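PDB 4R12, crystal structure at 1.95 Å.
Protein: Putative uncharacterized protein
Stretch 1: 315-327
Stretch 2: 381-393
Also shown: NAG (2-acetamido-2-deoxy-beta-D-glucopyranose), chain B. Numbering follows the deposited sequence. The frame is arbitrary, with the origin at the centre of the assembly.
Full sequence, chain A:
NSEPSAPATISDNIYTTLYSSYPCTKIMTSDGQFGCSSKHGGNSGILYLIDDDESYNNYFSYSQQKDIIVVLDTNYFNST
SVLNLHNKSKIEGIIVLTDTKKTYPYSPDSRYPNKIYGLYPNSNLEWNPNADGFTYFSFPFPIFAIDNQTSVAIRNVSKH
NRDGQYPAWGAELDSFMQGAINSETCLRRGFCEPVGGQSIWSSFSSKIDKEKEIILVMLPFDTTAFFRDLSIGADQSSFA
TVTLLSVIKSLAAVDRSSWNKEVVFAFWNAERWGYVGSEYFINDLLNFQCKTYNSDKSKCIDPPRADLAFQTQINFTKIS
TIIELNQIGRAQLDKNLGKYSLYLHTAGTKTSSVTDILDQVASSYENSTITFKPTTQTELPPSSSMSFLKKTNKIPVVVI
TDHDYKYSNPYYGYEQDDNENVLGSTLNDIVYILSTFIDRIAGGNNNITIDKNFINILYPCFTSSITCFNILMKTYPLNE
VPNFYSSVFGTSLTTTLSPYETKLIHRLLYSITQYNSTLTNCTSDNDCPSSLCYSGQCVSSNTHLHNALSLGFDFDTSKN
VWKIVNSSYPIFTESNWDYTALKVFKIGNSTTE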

# COMPACT_ATOMS: atom_id res chain seq x y z
N ASN A 315 -12.76 2.62 -22.93
CA ASN A 315 -11.93 2.51 -24.12
C ASN A 315 -10.57 3.11 -23.84
O ASN A 315 -10.48 4.25 -23.59
N PHE A 316 -9.53 2.30 -23.86
CA PHE A 316 -8.21 2.75 -23.54
C PHE A 316 -7.84 4.01 -24.28
O PHE A 316 -7.31 4.91 -23.72
N THR A 317 -8.15 4.04 -25.55
CA THR A 317 -7.75 5.15 -26.38
C THR A 317 -8.48 6.44 -26.09
O THR A 317 -8.02 7.46 -26.46
N LYS A 318 -9.61 6.37 -25.41
CA LYS A 318 -10.30 7.56 -24.94
C LYS A 318 -9.67 8.22 -23.72
O LYS A 318 -10.03 9.32 -23.38
N ILE A 319 -8.77 7.54 -23.04
CA ILE A 319 -8.05 8.17 -21.93
C ILE A 319 -7.15 9.27 -22.50
O ILE A 319 -6.24 9.01 -23.30
N SER A 320 -7.42 10.51 -22.11
CA SER A 320 -6.82 11.66 -22.79
C SER A 320 -5.93 12.49 -21.86
O SER A 320 -5.27 13.42 -22.31
N THR A 321 -5.94 12.14 -20.57
CA THR A 321 -5.13 12.82 -19.56
C THR A 321 -4.96 11.91 -18.36
O THR A 321 -5.93 11.33 -17.89
N ILE A 322 -3.74 11.78 -17.85
CA ILE A 322 -3.54 11.00 -16.64
C ILE A 322 -2.92 11.87 -15.56
O ILE A 322 -1.87 12.48 -15.76
N ILE A 323 -3.58 11.94 -14.41
CA ILE A 323 -3.04 12.59 -13.23
C ILE A 323 -2.77 11.53 -12.14
O ILE A 323 -3.67 10.77 -11.77
N GLU A 324 -1.54 11.47 -11.64
CA GLU A 324 -1.20 10.53 -10.58
C GLU A 324 -0.72 11.25 -9.33
O GLU A 324 0.09 12.18 -9.41
N LEU A 325 -1.23 10.82 -8.19
CA LEU A 325 -0.73 11.28 -6.90
C LEU A 325 0.31 10.27 -6.41
O LEU A 325 0.02 9.09 -6.33
N ASN A 326 1.52 10.72 -6.09
CA ASN A 326 2.53 9.76 -5.67
C ASN A 326 3.52 10.37 -4.69
O ASN A 326 4.56 10.93 -5.08
N GLN A 327 3.17 10.21 -3.41
CA GLN A 327 3.82 10.84 -2.23
C GLN A 327 3.64 12.36 -2.22
O GLN A 327 4.46 13.10 -2.78
N PRO A 381 9.87 9.38 -11.71
CA PRO A 381 10.10 8.53 -10.53
C PRO A 381 9.25 7.28 -10.63
O PRO A 381 8.34 7.26 -11.46
N PRO A 382 9.53 6.25 -9.82
CA PRO A 382 8.67 5.07 -9.82
C PRO A 382 7.21 5.45 -9.64
O PRO A 382 6.87 6.11 -8.65
N SER A 383 6.37 5.09 -10.60
CA SER A 383 4.98 5.53 -10.59
C SER A 383 4.13 4.64 -11.47
O SER A 383 4.62 4.04 -12.43
N SER A 384 2.85 4.57 -11.13
CA SER A 384 1.88 3.76 -11.85
C SER A 384 1.67 4.25 -13.28
O SER A 384 1.23 3.47 -14.15
N SER A 385 1.95 5.53 -13.52
CA SER A 385 1.86 6.11 -14.85
C SER A 385 2.80 5.40 -15.82
O SER A 385 2.55 5.35 -17.03
N MET A 386 3.89 4.85 -15.30
CA MET A 386 4.81 4.07 -16.11
C MET A 386 4.12 2.93 -16.87
O MET A 386 4.53 2.59 -17.98
N SER A 387 3.08 2.35 -16.28
CA SER A 387 2.39 1.26 -16.94
C SER A 387 1.67 1.77 -18.19
O SER A 387 1.63 1.08 -19.21
N PHE A 388 1.10 2.97 -18.11
CA PHE A 388 0.42 3.54 -19.27
C PHE A 388 1.40 4.02 -20.33
O PHE A 388 1.15 3.88 -21.53
N LEU A 389 2.53 4.58 -19.89
CA LEU A 389 3.51 5.12 -20.84
C LEU A 389 4.22 4.04 -21.66
O LEU A 389 4.82 4.32 -22.71
N LYS A 390 4.15 2.80 -21.19
CA LYS A 390 4.63 1.66 -21.97
C LYS A 390 3.74 1.43 -23.18
O LYS A 390 4.16 0.83 -24.16
N LYS A 391 2.50 1.91 -23.11
CA LYS A 391 1.53 1.68 -24.17
C LYS A 391 1.32 2.90 -25.05
O LYS A 391 1.14 2.77 -26.26
N THR A 392 1.33 4.08 -24.44
CA THR A 392 1.12 5.30 -25.22
C THR A 392 1.94 6.48 -24.73
O THR A 392 2.21 6.64 -23.54
N ASN A 393 2.34 7.32 -25.69
CA ASN A 393 3.01 8.58 -25.39
C ASN A 393 2.18 9.75 -25.91
O ASN A 393 2.66 10.88 -25.93

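Three side chains, F316, F388 and E324, cover the most surface here, and they divide the contact into a greasy end and a polar end. Strand 319-325 runs nearly antiparallel to helix 385-389, at 154°, and I322 and E324 both point toward the helix while I323 between them points away, so strand alternation places I322 and E324 on the contact side.

At the apolar end F388 (chi1 m) points toward the strand and gathers three partners. I322, in the mt rotamer, lays CD1 3.5 Å from F388 CG; I319, also mt, reaches F388 CE2 with CD1 at 4.3 Å; and F316 CE1 sits 3.8 Å from F388 CD2. F316 (chi1 t) extends further, its CZ 3.8 Å from K391 CB and 4.0 Å from T392 CG2. K391 thus lends its base to the packing while its end leads away.

At the other end, E324 is fully extended (chi1 and chi2 t), bringing its buried carboxylate to the backbone of S384 and S385. E324 OE1 accepts from S385 N (2.8 Å) and S385 OG (2.7 Å), and E324 OE2 from S384 N (2.8 Å). N326 ND2 also donates to E324 OE2 (2.9 Å), bracing the acid from its own stretch. The rule is to pay for a buried charge with several donors.

Outside this interface, N315 ND2 carries the NAG, bonded to its C1 at 1.4 Å.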

# COMPACT_ATOMS: atom_id res chain seq x y z
CB ASN A 315 -12.61 3.24 -25.27
CG ASN A 315 -11.84 3.16 -26.57
OD1 ASN A 315 -10.67 2.89 -26.59
ND2 ASN A 315 -12.52 3.42 -27.66
CB PHE A 316 -7.17 1.68 -23.80
CG PHE A 316 -5.77 2.09 -23.44
CD1 PHE A 316 -5.30 1.93 -22.19
CD2 PHE A 316 -4.93 2.61 -24.38
CE1 PHE A 316 -4.03 2.29 -21.85
CE2 PHE A 316 -3.66 2.96 -24.07
CZ PHE A 316 -3.20 2.81 -22.79
CB THR A 317 -7.80 4.80 -27.88
OG1 THR A 317 -9.14 4.62 -28.27
CG2 THR A 317 -7.07 3.54 -28.13
CB LYS A 318 -11.73 7.29 -24.62
CG LYS A 318 -12.62 7.00 -25.79
CD LYS A 318 -12.78 8.16 -26.73
CE LYS A 318 -13.50 7.68 -27.97
NZ LYS A 318 -14.29 8.73 -28.63
CB ILE A 319 -7.24 7.15 -21.11
CG1 ILE A 319 -8.17 6.07 -20.56
CG2 ILE A 319 -6.51 7.82 -19.97
CD1 ILE A 319 -7.44 4.85 -20.00
CB SER A 320 -7.91 12.55 -23.38
OG SER A 320 -8.66 13.17 -22.35
CB THR A 321 -5.77 14.14 -19.08
OG1 THR A 321 -5.88 15.06 -20.17
CG2 THR A 321 -4.94 14.76 -17.97
CB ILE A 322 -2.63 9.78 -16.90
CG1 ILE A 322 -3.31 8.80 -17.85
CG2 ILE A 322 -2.28 9.10 -15.58
CD1 ILE A 322 -2.44 7.62 -18.26
CB ILE A 323 -4.03 13.65 -12.67
CG1 ILE A 323 -4.54 14.56 -13.79
CG2 ILE A 323 -3.38 14.47 -11.56
CD1 ILE A 323 -3.47 15.44 -14.39
CB GLU A 324 -0.13 9.54 -11.03
CG GLU A 324 0.26 8.52 -9.93
CD GLU A 324 1.28 7.51 -10.40
OE1 GLU A 324 1.66 7.55 -11.60
OE2 GLU A 324 1.73 6.67 -9.57
CB LEU A 325 -1.87 11.42 -5.90
CG LEU A 325 -3.05 12.25 -6.40
CD1 LEU A 325 -4.04 12.41 -5.26
CD2 LEU A 325 -2.57 13.61 -6.92
CB ASN A 326 3.27 9.22 -6.90
CG ASN A 326 3.97 7.90 -6.60
OD1 ASN A 326 4.80 7.83 -5.70
ND2 ASN A 326 3.59 6.83 -7.31
CB GLN A 327 5.31 10.45 -2.16
CG GLN A 327 5.55 8.94 -2.21
CD GLN A 327 6.93 8.55 -1.68
OE1 GLN A 327 7.09 8.24 -0.49
NE2 GLN A 327 7.93 8.59 -2.54
CB PRO A 381 9.65 9.42 -9.37
CG PRO A 381 8.58 10.29 -9.96
CD PRO A 381 9.02 10.55 -11.40
CB PRO A 382 9.17 4.26 -8.61
CG PRO A 382 10.54 4.73 -8.36
CD PRO A 382 10.59 6.17 -8.80
CB SER A 383 4.86 6.99 -11.06
OG SER A 383 5.45 7.14 -12.34
CB SER A 384 0.54 3.76 -11.10
OG SER A 384 0.69 3.07 -9.87
CB SER A 385 2.20 7.60 -14.82
OG SER A 385 1.19 8.34 -14.16
CB MET A 386 5.93 3.51 -15.24
CG MET A 386 6.92 4.56 -14.76
SD MET A 386 8.21 3.85 -13.73
CE MET A 386 9.43 5.16 -13.77
CB SER A 387 1.39 0.59 -15.99
OG SER A 387 2.07 0.06 -14.87
CB PHE A 388 -0.52 4.68 -18.83
CG PHE A 388 -1.68 4.21 -18.00
CD1 PHE A 388 -1.53 3.97 -16.65
CD2 PHE A 388 -2.92 3.99 -18.58
CE1 PHE A 388 -2.59 3.51 -15.89
CE2 PHE A 388 -3.98 3.53 -17.82
CZ PHE A 388 -3.81 3.29 -16.48
CB LEU A 389 4.54 5.96 -20.09
CG LEU A 389 3.95 7.27 -19.58
CD1 LEU A 389 4.76 7.82 -18.42
CD2 LEU A 389 3.85 8.28 -20.72
CB LYS A 390 4.67 0.39 -21.13
CG LYS A 390 5.70 0.40 -20.01
CD LYS A 390 5.54 -0.84 -19.13
CE LYS A 390 6.44 -0.76 -17.91
NZ LYS A 390 6.36 -1.97 -17.03
CB LYS A 391 0.19 1.23 -23.58
CG LYS A 391 0.28 -0.04 -22.77
CD LYS A 391 0.79 -1.22 -23.59
CE LYS A 391 0.65 -2.50 -22.78
NZ LYS A 391 1.09 -3.72 -23.50
CB THR A 392 -0.37 5.70 -25.22
OG1 THR A 392 -0.53 6.91 -25.97
CG2 THR A 392 -0.87 5.95 -23.80
CB ASN A 393 4.41 8.61 -26.02
CG ASN A 393 4.43 8.02 -27.42
OD1 ASN A 393 4.07 8.68 -28.40
ND2 ASN A 393 4.84 6.75 -27.52
C1 NAG B . -11.92 3.81 -28.90
C2 NAG B . -12.82 3.31 -30.01
C3 NAG B . -12.39 3.79 -31.38
C4 NAG B . -11.72 5.13 -31.43
C5 NAG B . -10.99 5.50 -30.15
C6 NAG B . -10.59 6.94 -30.09
C7 NAG B . -13.89 1.20 -30.11
C8 NAG B . -13.77 -0.23 -29.74
N2 NAG B . -12.78 1.89 -30.05
O3 NAG B . -13.52 3.82 -32.23
O4 NAG B . -10.74 4.86 -32.40
O5 NAG B . -11.81 5.20 -29.06
O6 NAG B . -11.74 7.75 -30.16
O7 NAG B . -14.93 1.69 -30.45